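Local coordinates for protein putative creatinine amidohydrolase (Bacteroides fragilis, PDB 3LUB) that probably hydrolyses carbon-nitrogen bonds of linear amides, as a zinc-dependent member of the creatininase superfamily, at residues W146-E157 / K228-K239; A158-T169 / D215-K223. All coordinates share one frame; numbering follows the deposited sequence.

Contact 1. Residues W146-E157 / K228-K239; sequences WFEVVSPKGYFE and KGERYVKPIVEK
Tyr232 of helix 226-249 reaches into the loop 146-157 and is wrapped by it from CB to hydroxyl. CB meets the rim of the Phe156 ring at CZ. CG lies anti to the backbone N (chi1 -175°), which carries the ring off the helix to where Phe156 and Val150 meet it. Its CD1 lies over one face of the Tyr155 ring, 3.7 Å from Tyr155 CD2, the two planes inclined at 46°. At the other ortho carbon, Tyr232 CD2 is met by Phe156 CE2 at 3.4 Å; this pair is T-shaped, the edge of Phe156 standing on the face of Tyr232 with planes at 86°. Tyr232 CE2 touches Trp146 CZ3, its CE1 passes Val150 CG1, and its CZ packs on Pro152 CB. Finally Tyr232 OH donates to Val150 O at 2.8 Å, from somewhat outside the carbonyl plane. The aromatic cluster of Tyr155, Phe156 and Tyr232 thus fastens the loop that follows strand 140-145, an edge strand of the parallel sheet within this chain, to the long helix near the C terminus. One turn on, Ile236 CD1 covers the Tyr232 face opposite Phe156 and also meets the edge of Trp146 at CE3, 3.8 Å away. Ile236 CG1 packs against Val150 CG2, which also touches Pro235 CB. Trp146 continues onto Leu46 and Ile50 of helix 42-62. At the other end Lys228, extended beyond CG, sends NZ to the anti lone pair of Glu157 OE2 in a 2.8 Å salt bridge. A water donates to both Tyr155 O and Lys228 O.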
loop_
_atom_site.group_PDB
_atom_site.type_symbol
_atom_site.label_atom_id
_atom_site.label_comp_id
_atom_site.label_asym_id
_atom_site.label_seq_id
_atom_site.Cartn_x
_atom_site.Cartn_y
_atom_site.Cartn_z
ATOM N N TRP F 146 -0.627 -21.292 -21.737
ATOM C CA TRP F 146 -0.102 -22.278 -22.699
ATOM C C TRP F 146 -1.251 -23.105 -23.289
ATOM O O TRP F 146 -1.247 -23.445 -24.448
ATOM C CB TRP F 146 1.023 -23.191 -22.085
ATOM C CG TRP F 146 0.525 -24.185 -21.096
ATOM C CD1 TRP F 146 0.404 -23.996 -19.761
ATOM C CD2 TRP F 146 -0.014 -25.496 -21.369
ATOM N NE1 TRP F 146 -0.124 -25.106 -19.173
ATOM C CE2 TRP F 146 -0.397 -26.045 -20.140
ATOM C CE3 TRP F 146 -0.185 -26.253 -22.531
ATOM C CZ2 TRP F 146 -0.970 -27.328 -20.033
ATOM C CZ3 TRP F 146 -0.705 -27.524 -22.426
ATOM C CH2 TRP F 146 -1.103 -28.050 -21.186
ATOM N N PHE F 147 -2.273 -23.382 -22.484
ATOM C CA PHE F 147 -3.305 -24.313 -22.889
ATOM C C PHE F 147 -4.400 -23.654 -23.730
ATOM O O PHE F 147 -5.378 -24.290 -24.065
ATOM C CB PHE F 147 -3.886 -25.009 -21.682
ATOM C CG PHE F 147 -4.364 -24.068 -20.629
ATOM C CD1 PHE F 147 -5.620 -23.472 -20.731
ATOM C CD2 PHE F 147 -3.553 -23.754 -19.545
ATOM C CE1 PHE F 147 -6.051 -22.577 -19.767
ATOM C CE2 PHE F 147 -3.987 -22.873 -18.594
ATOM C CZ PHE F 147 -5.245 -22.288 -18.700
ATOM N N GLU F 148 -4.213 -22.383 -24.079
ATOM C CA GLU F 148 -5.065 -21.670 -25.014
ATOM C C GLU F 148 -4.385 -21.363 -26.340
ATOM O O GLU F 148 -5.032 -20.869 -27.273
ATOM C CB GLU F 148 -5.537 -20.360 -24.382
ATOM C CG GLU F 148 -6.658 -20.590 -23.428
ATOM C CD GLU F 148 -7.003 -19.372 -22.594
ATOM O OE1 GLU F 148 -6.330 -18.309 -22.734
ATOM O OE2 GLU F 148 -7.930 -19.523 -21.759
ATOM N N VAL F 149 -3.105 -21.680 -26.462
ATOM C CA VAL F 149 -2.380 -21.406 -27.703
ATOM C C VAL F 149 -2.979 -22.269 -28.831
ATOM O O VAL F 149 -3.156 -21.795 -29.964
ATOM C CB VAL F 149 -0.853 -21.581 -27.494
ATOM C CG1 VAL F 149 -0.065 -21.570 -28.825
ATOM C CG2 VAL F 149 -0.339 -20.480 -26.496
ATOM N N VAL F 150 -3.319 -23.518 -28.490
ATOM C CA VAL F 150 -4.059 -24.451 -29.354
ATOM C C VAL F 150 -5.172 -25.022 -28.493
ATOM O O VAL F 150 -4.924 -25.396 -27.355
ATOM C CB VAL F 150 -3.152 -25.595 -29.816
ATOM C CG1 VAL F 150 -3.945 -26.588 -30.662
ATOM C CG2 VAL F 150 -1.975 -25.041 -30.617
ATOM N N SER F 151 -6.391 -25.099 -29.030
ATOM C CA SER F 151 -7.532 -25.703 -28.299
ATOM C C SER F 151 -7.316 -27.204 -28.100
ATOM O O SER F 151 -6.890 -27.892 -29.025
ATOM C CB SER F 151 -8.855 -25.492 -29.072
ATOM O OG SER F 151 -9.984 -25.948 -28.330
ATOM N N PRO F 152 -7.635 -27.722 -26.912
ATOM C CA PRO F 152 -7.484 -29.146 -26.628
ATOM C C PRO F 152 -8.524 -29.987 -27.329
ATOM O O PRO F 152 -8.325 -31.200 -27.555
ATOM C CB PRO F 152 -7.671 -29.237 -25.101
ATOM C CG PRO F 152 -8.489 -28.025 -24.719
ATOM C CD PRO F 152 -8.168 -26.966 -25.759
ATOM N N LYS F 153 -9.635 -29.344 -27.673
ATOM C CA LYS F 153 -10.683 -30.015 -28.422
ATOM C C LYS F 153 -10.104 -30.626 -29.722
ATOM O O LYS F 153 -9.353 -29.993 -30.472
ATOM C CB LYS F 153 -11.853 -29.047 -28.639
ATOM C CG LYS F 153 -12.524 -28.624 -27.285
ATOM C CD LYS F 153 -13.251 -27.281 -27.397
ATOM C CE LYS F 153 -14.587 -27.387 -28.181
ATOM N NZ LYS F 153 -15.327 -26.070 -28.256
ATOM N N GLY F 154 -10.410 -31.900 -29.928
ATOM C CA GLY F 154 -9.733 -32.710 -30.949
ATOM C C GLY F 154 -8.599 -33.583 -30.434
ATOM O O GLY F 154 -8.424 -34.715 -30.900
ATOM N N TYR F 155 -7.818 -33.076 -29.477
ATOM C CA TYR F 155 -6.622 -33.793 -29.001
ATOM C C TYR F 155 -6.912 -34.788 -27.861
ATOM O O TYR F 155 -6.100 -35.675 -27.567
ATOM C CB TYR F 155 -5.539 -32.779 -28.619
ATOM C CG TYR F 155 -4.904 -32.086 -29.838
ATOM C CD1 TYR F 155 -3.834 -32.683 -30.499
ATOM C CD2 TYR F 155 -5.362 -30.854 -30.319
ATOM C CE1 TYR F 155 -3.233 -32.089 -31.607
ATOM C CE2 TYR F 155 -4.769 -30.249 -31.460
ATOM C CZ TYR F 155 -3.710 -30.882 -32.090
ATOM O OH TYR F 155 -3.061 -30.380 -33.200
ATOM N N PHE F 156 -8.065 -34.633 -27.229
ATOM C CA PHE F 156 -8.446 -35.415 -26.067
ATOM C C PHE F 156 -9.908 -35.824 -26.159
ATOM O O PHE F 156 -10.683 -35.203 -26.869
ATOM C CB PHE F 156 -8.160 -34.594 -24.785
ATOM C CG PHE F 156 -6.735 -34.095 -24.718
ATOM C CD1 PHE F 156 -5.696 -34.956 -24.359
ATOM C CD2 PHE F 156 -6.422 -32.807 -25.094
ATOM C CE1 PHE F 156 -4.373 -34.515 -24.355
ATOM C CE2 PHE F 156 -5.127 -32.362 -25.068
ATOM C CZ PHE F 156 -4.090 -33.221 -24.707
ATOM N N GLU F 157 -10.277 -36.875 -25.431
ATOM C CA GLU F 157 -11.615 -37.446 -25.497
ATOM C C GLU F 157 -12.576 -36.849 -24.474
ATOM O O GLU F 157 -13.703 -36.507 -24.814
ATOM C CB GLU F 157 -11.557 -38.970 -25.291
ATOM C CG GLU F 157 -10.726 -39.728 -26.334
ATOM C CD GLU F 157 -10.612 -41.242 -26.041
ATOM O OE1 GLU F 157 -11.595 -41.995 -26.287
ATOM O OE2 GLU F 157 -9.527 -41.677 -25.589
ATOM N N LYS F 228 -0.841 -38.765 -26.361
ATOM C CA LYS F 228 -1.778 -37.656 -26.531
ATOM C C LYS F 228 -1.136 -36.314 -26.153
ATOM O O LYS F 228 -1.332 -35.331 -26.835
ATOM C CB LYS F 228 -3.048 -37.865 -25.727
ATOM C CG LYS F 228 -3.990 -38.936 -26.245
ATOM C CD LYS F 228 -5.145 -39.066 -25.293
ATOM C CE LYS F 228 -6.214 -39.946 -25.806
ATOM N NZ LYS F 228 -7.266 -40.278 -24.773
ATOM N N GLY F 229 -0.357 -36.293 -25.081
ATOM C CA GLY F 229 0.298 -35.069 -24.588
ATOM C C GLY F 229 1.352 -34.580 -25.559
ATOM O O GLY F 229 1.445 -33.389 -25.861
ATOM N N GLU F 230 2.132 -35.531 -26.072
ATOM C CA GLU F 230 3.188 -35.240 -27.052
ATOM C C GLU F 230 2.643 -34.579 -28.289
ATOM O O GLU F 230 3.250 -33.626 -28.810
ATOM C CB GLU F 230 3.913 -36.522 -27.441
ATOM C CG GLU F 230 4.963 -36.337 -28.509
ATOM C CD GLU F 230 5.687 -37.645 -28.822
ATOM O OE1 GLU F 230 5.022 -38.715 -28.904
ATOM O OE2 GLU F 230 6.929 -37.599 -28.959
ATOM N N ARG F 231 1.512 -35.085 -28.775
ATOM C CA ARG F 231 0.919 -34.556 -30.001
ATOM C C ARG F 231 0.295 -33.160 -29.863
ATOM O O ARG F 231 0.403 -32.333 -30.765
ATOM C CB ARG F 231 -0.104 -35.553 -30.549
ATOM C CG ARG F 231 0.579 -36.837 -30.902
ATOM C CD ARG F 231 -0.264 -37.745 -31.706
ATOM N NE ARG F 231 0.536 -38.890 -32.122
ATOM C CZ ARG F 231 0.060 -39.950 -32.770
ATOM N NH1 ARG F 231 -1.233 -40.031 -33.110
ATOM N NH2 ARG F 231 0.892 -40.937 -33.081
ATOM N N TYR F 232 -0.373 -32.933 -28.749
ATOM C CA TYR F 232 -0.918 -31.636 -28.408
ATOM C C TYR F 232 0.155 -30.575 -28.254
ATOM O O TYR F 232 -0.055 -29.449 -28.688
ATOM C CB TYR F 232 -1.737 -31.745 -27.127
ATOM C CG TYR F 232 -2.486 -30.504 -26.661
ATOM C CD1 TYR F 232 -3.243 -29.715 -27.547
ATOM C CD2 TYR F 232 -2.487 -30.155 -25.317
ATOM C CE1 TYR F 232 -3.939 -28.616 -27.101
ATOM C CE2 TYR F 232 -3.196 -29.061 -24.868
ATOM C CZ TYR F 232 -3.902 -28.287 -25.757
ATOM O OH TYR F 232 -4.568 -27.192 -25.277
ATOM N N VAL F 233 1.292 -30.883 -27.624
ATOM C CA VAL F 233 2.279 -29.819 -27.367
ATOM C C VAL F 233 3.030 -29.443 -28.607
ATOM O O VAL F 233 3.482 -28.299 -28.713
ATOM C CB VAL F 233 3.260 -30.096 -26.159
ATOM C CG1 VAL F 233 2.461 -30.330 -24.853
ATOM C CG2 VAL F 233 4.262 -31.222 -26.443
ATOM N N LYS F 234 3.137 -30.355 -29.577
ATOM C CA LYS F 234 3.842 -30.031 -30.827
ATOM C C LYS F 234 3.379 -28.716 -31.467
ATOM O O LYS F 234 4.197 -27.813 -31.666
ATOM C CB LYS F 234 3.810 -31.191 -31.846
ATOM C CG LYS F 234 4.960 -31.106 -32.856
ATOM C CD LYS F 234 4.738 -32.036 -34.082
ATOM C CE LYS F 234 5.859 -31.847 -35.120
ATOM N NZ LYS F 234 5.747 -32.801 -36.259
ATOM N N PRO F 235 2.071 -28.582 -31.777
ATOM C CA PRO F 235 1.620 -27.290 -32.322
ATOM C C PRO F 235 1.745 -26.065 -31.376
ATOM O O PRO F 235 1.991 -24.931 -31.846
ATOM C CB PRO F 235 0.140 -27.564 -32.658
ATOM C CG PRO F 235 -0.251 -28.691 -31.768
ATOM C CD PRO F 235 0.956 -29.542 -31.682
ATOM N N ILE F 236 1.555 -26.288 -30.067
ATOM C CA ILE F 236 1.693 -25.224 -29.042
ATOM C C ILE F 236 3.122 -24.675 -29.133
ATOM O O ILE F 236 3.356 -23.462 -29.277
ATOM C CB ILE F 236 1.334 -25.770 -27.588
ATOM C CG1 ILE F 236 -0.139 -26.200 -27.506
ATOM C CG2 ILE F 236 1.625 -24.736 -26.487
ATOM C CD1 ILE F 236 -0.513 -27.000 -26.223
ATOM N N VAL F 237 4.081 -25.593 -29.108
ATOM C CA VAL F 237 5.510 -25.249 -29.166
ATOM C C VAL F 237 5.883 -24.486 -30.414
ATOM O O VAL F 237 6.612 -23.485 -30.354
ATOM C CB VAL F 237 6.385 -26.512 -28.996
ATOM C CG1 VAL F 237 7.822 -26.234 -29.513
ATOM C CG2 VAL F 237 6.362 -26.941 -27.480
ATOM N N GLU F 238 5.335 -24.922 -31.546
ATOM C CA GLU F 238 5.628 -24.292 -32.832
ATOM C C GLU F 238 5.024 -22.879 -32.946
ATOM O O GLU F 238 5.677 -21.934 -33.437
ATOM C CB GLU F 238 5.127 -25.223 -33.974
ATOM C CG GLU F 238 5.708 -24.865 -35.355
ATOM C CD GLU F 238 5.107 -23.595 -35.924
ATOM O OE1 GLU F 238 3.877 -23.406 -35.767
ATOM O OE2 GLU F 238 5.857 -22.774 -36.507
ATOM N N LYS F 239 3.779 -22.720 -32.486
ATOM C CA LYS F 239 3.173 -21.373 -32.432
ATOM C C LYS F 239 3.905 -20.422 -31.489
ATOM O O LYS F 239 4.069 -19.252 -31.800
ATOM C CB LYS F 239 1.711 -21.426 -32.012
ATOM C CG LYS F 239 0.722 -21.655 -33.132
ATOM C CD LYS F 239 -0.708 -21.280 -32.657
ATOM C CE LYS F 239 -1.784 -21.892 -33.557
ATOM N NZ LYS F 239 -1.454 -21.773 -35.016
HETATM O O HOH W 1 -3.541 -35.527 -28.507
#

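Contact 2. Residues A158-T169 / D215-K223; sequences AEIDDHAGESET and DSGVGNPKK. With ZN (zinc ion), chain B.
Val218 O is gripped by two successive backbone amides, Asp162 N and His163 N, each at 3.0 Å. The return bond, from Val218 N to His163 O at 2.9 Å, lies in the carbonyl plane on a lone pair. Two residues facing one make this a classic beta bulge on a single antiparallel bridge. Around it, Val218 CG1 is met by Asp162 OD2 and, obliquely, by Ile160 CG2. Gly219 CA comes to 3.4 Å from Ile160 O, the backbones touching directly at this glycine. The His163 ring turns its CD2 edge to Ser216 O, 3.1 Å away in the ring plane. Its NE2 is hydrogen-bonded to Pro33 O, and ND1 pairs with a water that is also a ligand of the zinc ion. Further along, Pro221 CB packs on Thr169 OG1, whose hydroxyl donates to Gly165 O in the first turn of helix 166-175. One water joins Ile160 O, Glu166 N and Asn220 O; another connects Glu166 OE1, Asn220 O and Lys223 N. Glu166 OE1 also takes Ala158 N at 2.9 Å from above the carboxylate plane, while OE2 pairs with Lys228. Asp161 OD2 receives Ser167 N and OG from opposite faces of its plane. Glu168 OE2 binds the zinc ion at 1.9 Å, alongside His34 and Asp43. Its other oxygen, OE1, accepts from Ala164 N at 2.8 Å, a second-shell bond that restrains the carboxylate's rotation. The residue following the bulge therefore helps hold a metal ligand in place, and His163 ties the bulge itself to the zinc-bound water.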
loop_
_atom_site.group_PDB
_atom_site.type_symbol
_atom_site.label_atom_id
_atom_site.label_comp_id
_atom_site.label_asym_id
_atom_site.label_seq_id
_atom_site.Cartn_x
_atom_site.Cartn_y
_atom_site.Cartn_z
ATOM N N ALA F 158 -12.151 -36.766 -23.214
ATOM C CA ALA F 158 -13.015 -36.256 -22.156
ATOM C C ALA F 158 -13.570 -34.887 -22.543
ATOM O O ALA F 158 -12.838 -34.019 -23.049
ATOM C CB ALA F 158 -12.264 -36.179 -20.835
ATOM N N GLU F 159 -14.869 -34.709 -22.328
ATOM C CA GLU F 159 -15.523 -33.457 -22.724
ATOM C C GLU F 159 -15.335 -32.403 -21.641
ATOM O O GLU F 159 -15.020 -31.259 -21.958
ATOM C CB GLU F 159 -16.996 -33.682 -23.074
ATOM C CG GLU F 159 -17.350 -33.241 -24.529
ATOM C CD GLU F 159 -18.447 -34.111 -25.144
ATOM O OE1 GLU F 159 -19.328 -34.573 -24.374
ATOM O OE2 GLU F 159 -18.422 -34.343 -26.382
ATOM N N ILE F 160 -15.495 -32.794 -20.374
ATOM C CA ILE F 160 -15.117 -31.938 -19.251
ATOM C C ILE F 160 -13.624 -32.156 -18.951
ATOM O O ILE F 160 -13.163 -33.284 -18.719
ATOM C CB ILE F 160 -16.013 -32.151 -17.971
ATOM C CG1 ILE F 160 -17.508 -31.885 -18.294
ATOM C CG2 ILE F 160 -15.557 -31.222 -16.849
ATOM C CD1 ILE F 160 -18.501 -32.272 -17.186
ATOM N N ASP F 161 -12.879 -31.061 -18.976
ATOM C CA ASP F 161 -11.429 -31.101 -18.852
ATOM C C ASP F 161 -10.946 -29.699 -18.509
ATOM O O ASP F 161 -10.357 -29.031 -19.355
ATOM C CB ASP F 161 -10.823 -31.614 -20.181
ATOM C CG ASP F 161 -9.293 -31.812 -20.137
ATOM O OD1 ASP F 161 -8.652 -31.659 -19.071
ATOM O OD2 ASP F 161 -8.728 -32.093 -21.222
ATOM N N ASP F 162 -11.227 -29.263 -17.271
ATOM C CA ASP F 162 -10.856 -27.920 -16.811
ATOM C C ASP F 162 -9.637 -27.910 -15.879
ATOM O O ASP F 162 -8.869 -26.965 -15.908
ATOM C CB ASP F 162 -12.028 -27.233 -16.082
ATOM C CG ASP F 162 -13.218 -26.947 -16.994
ATOM O OD1 ASP F 162 -13.007 -26.638 -18.196
ATOM O OD2 ASP F 162 -14.372 -27.028 -16.497
ATOM N N HIS F 163 -9.465 -28.927 -15.038
ATOM C CA HIS F 163 -8.384 -28.901 -14.056
ATOM C C HIS F 163 -7.905 -30.310 -13.727
ATOM O O HIS F 163 -8.682 -31.123 -13.240
ATOM C CB HIS F 163 -8.851 -28.178 -12.796
ATOM C CG HIS F 163 -7.821 -28.135 -11.724
ATOM N ND1 HIS F 163 -6.675 -27.379 -11.829
ATOM C CD2 HIS F 163 -7.749 -28.763 -10.531
ATOM C CE1 HIS F 163 -5.944 -27.544 -10.745
ATOM N NE2 HIS F 163 -6.572 -28.372 -9.938
ATOM N N ALA F 164 -6.622 -30.588 -13.979
ATOM C CA ALA F 164 -6.036 -31.900 -13.660
ATOM C C ALA F 164 -6.748 -33.018 -14.450
ATOM O O ALA F 164 -6.870 -34.138 -13.979
ATOM C CB ALA F 164 -6.129 -32.192 -12.152
ATOM N N GLY F 165 -7.217 -32.686 -15.637
ATOM C CA GLY F 165 -8.043 -33.574 -16.433
ATOM C C GLY F 165 -7.185 -34.293 -17.426
ATOM O O GLY F 165 -6.008 -34.517 -17.175
ATOM N N GLU F 166 -7.765 -34.639 -18.569
ATOM C CA GLU F 166 -7.087 -35.494 -19.518
ATOM C C GLU F 166 -5.926 -34.799 -20.143
ATOM O O GLU F 166 -4.876 -35.389 -20.289
ATOM C CB GLU F 166 -8.054 -36.015 -20.598
ATOM C CG GLU F 166 -7.480 -37.190 -21.423
ATOM C CD GLU F 166 -8.448 -37.690 -22.491
ATOM O OE1 GLU F 166 -9.634 -37.869 -22.170
ATOM O OE2 GLU F 166 -8.011 -37.887 -23.636
ATOM N N SER F 167 -6.107 -33.544 -20.522
ATOM C CA SER F 167 -5.080 -32.777 -21.194
ATOM C C SER F 167 -3.861 -32.478 -20.311
ATOM O O SER F 167 -2.705 -32.645 -20.751
ATOM C CB SER F 167 -5.681 -31.458 -21.704
ATOM O OG SER F 167 -6.397 -30.792 -20.672
ATOM N N GLU F 168 -4.104 -31.966 -19.101
ATOM C CA GLU F 168 -2.997 -31.676 -18.190
ATOM C C GLU F 168 -2.285 -32.974 -17.810
ATOM O O GLU F 168 -1.056 -32.998 -17.673
ATOM C CB GLU F 168 -3.467 -30.953 -16.917
ATOM C CG GLU F 168 -3.305 -29.445 -16.963
ATOM C CD GLU F 168 -3.515 -28.748 -15.624
ATOM O OE1 GLU F 168 -4.337 -29.227 -14.814
ATOM O OE2 GLU F 168 -2.887 -27.666 -15.417
ATOM N N THR F 169 -3.054 -34.038 -17.574
ATOM C CA THR F 169 -2.439 -35.326 -17.217
ATOM C C THR F 169 -1.588 -35.858 -18.362
ATOM O O THR F 169 -0.483 -36.312 -18.130
ATOM C CB THR F 169 -3.455 -36.389 -16.800
ATOM O OG1 THR F 169 -4.267 -35.874 -15.738
ATOM C CG2 THR F 169 -2.740 -37.610 -16.312
ATOM N N ASP F 215 -12.318 -34.708 -5.453
ATOM C CA ASP F 215 -10.877 -35.009 -5.349
ATOM C C ASP F 215 -9.973 -33.835 -5.747
ATOM O O ASP F 215 -8.769 -34.007 -5.828
ATOM C CB ASP F 215 -10.546 -36.261 -6.173
ATOM C CG ASP F 215 -11.084 -36.189 -7.586
ATOM O OD1 ASP F 215 -10.993 -35.115 -8.188
ATOM O OD2 ASP F 215 -11.610 -37.201 -8.086
ATOM N N SER F 216 -10.582 -32.661 -5.977
ATOM C CA SER F 216 -9.912 -31.404 -6.378
ATOM C C SER F 216 -9.698 -31.304 -7.893
ATOM O O SER F 216 -9.332 -30.260 -8.392
ATOM C CB SER F 216 -8.587 -31.168 -5.609
ATOM O OG SER F 216 -7.483 -31.800 -6.223
ATOM N N GLY F 217 -9.954 -32.382 -8.624
ATOM C CA GLY F 217 -9.929 -32.338 -10.083
ATOM C C GLY F 217 -11.269 -31.914 -10.651
ATOM O O GLY F 217 -12.322 -32.115 -10.032
ATOM N N VAL F 218 -11.226 -31.307 -11.829
ATOM C CA VAL F 218 -12.426 -31.019 -12.630
ATOM C C VAL F 218 -12.226 -31.645 -14.015
ATOM O O VAL F 218 -11.629 -31.039 -14.884
ATOM C CB VAL F 218 -12.685 -29.476 -12.806
ATOM C CG1 VAL F 218 -13.969 -29.225 -13.623
ATOM C CG2 VAL F 218 -12.774 -28.767 -11.477
ATOM N N GLY F 219 -12.747 -32.863 -14.202
ATOM C CA GLY F 219 -12.557 -33.626 -15.433
ATOM C C GLY F 219 -11.919 -34.979 -15.142
ATOM O O GLY F 219 -10.987 -35.069 -14.317
ATOM N N ASN F 220 -12.429 -36.026 -15.817
ATOM C CA ASN F 220 -11.880 -37.388 -15.743
ATOM C C ASN F 220 -10.606 -37.487 -16.585
ATOM O O ASN F 220 -10.656 -37.299 -17.799
ATOM C CB ASN F 220 -12.921 -38.429 -16.207
ATOM C CG ASN F 220 -12.558 -39.844 -15.797
ATOM O OD1 ASN F 220 -11.381 -40.186 -15.692
ATOM N ND2 ASN F 220 -13.574 -40.664 -15.512
ATOM N N PRO F 221 -9.442 -37.757 -15.934
ATOM C CA PRO F 221 -8.148 -37.825 -16.585
ATOM C C PRO F 221 -7.736 -39.228 -17.016
ATOM O O PRO F 221 -6.616 -39.412 -17.478
ATOM C CB PRO F 221 -7.220 -37.394 -15.461
ATOM C CG PRO F 221 -7.825 -37.988 -14.284
ATOM C CD PRO F 221 -9.288 -37.999 -14.497
ATOM N N LYS F 222 -8.615 -40.200 -16.840
ATOM C CA LYS F 222 -8.225 -41.594 -16.942
ATOM C C LYS F 222 -7.923 -42.176 -18.353
ATOM O O LYS F 222 -7.285 -43.197 -18.437
ATOM C CB LYS F 222 -9.177 -42.470 -16.101
ATOM C CG LYS F 222 -9.001 -42.165 -14.588
ATOM C CD LYS F 222 -9.820 -43.069 -13.674
ATOM C CE LYS F 222 -9.879 -42.502 -12.258
ATOM N NZ LYS F 222 -10.632 -43.356 -11.235
ATOM N N LYS F 223 -8.280 -41.483 -19.432
ATOM C CA LYS F 223 -7.836 -41.862 -20.778
ATOM C C LYS F 223 -6.590 -41.107 -21.224
ATOM O O LYS F 223 -6.172 -41.230 -22.392
ATOM C CB LYS F 223 -8.973 -41.675 -21.790
ATOM C CG LYS F 223 -10.285 -42.298 -21.319
ATOM C CD LYS F 223 -11.379 -42.253 -22.369
ATOM C CE LYS F 223 -12.574 -43.097 -21.911
ATOM N NZ LYS F 223 -13.690 -43.127 -22.911
HETATM ZN ZN ZN B . -3.189 -27.029 -13.655
HETATM O O HOH W 2 -10.571 -34.607 -18.540
HETATM O O HOH W 3 -14.613 -35.574 -17.817
HETATM O O HOH W 4 -4.969 -25.938 -13.649
HETATM O O HOH W 5 -9.228 -34.236 -12.525
HETATM O O HOH W 6 -9.993 -39.000 -19.798
#

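Following the chain from the N terminus, strand 140-145 runs into 146-157, which meets 228-239 on helix 226-249 after 70 intervening residues, closing a long loop. Within that long loop 158-169 begins directly after Glu157 and finds 215-223 some 45 residues later, so contact 2 closes a smaller loop inside that of contact 1, without crossing. Contact 1 joins the loop leaving edge strand 140-145 to the C-terminal helix; contact 2 joins the start of helix 166-175, with its zinc ligand, to the loop ahead of that same C-terminal helix. The two meet at Lys228, whose NZ also probably bonds Lys223 O, and where Phe156 packs on Ser167.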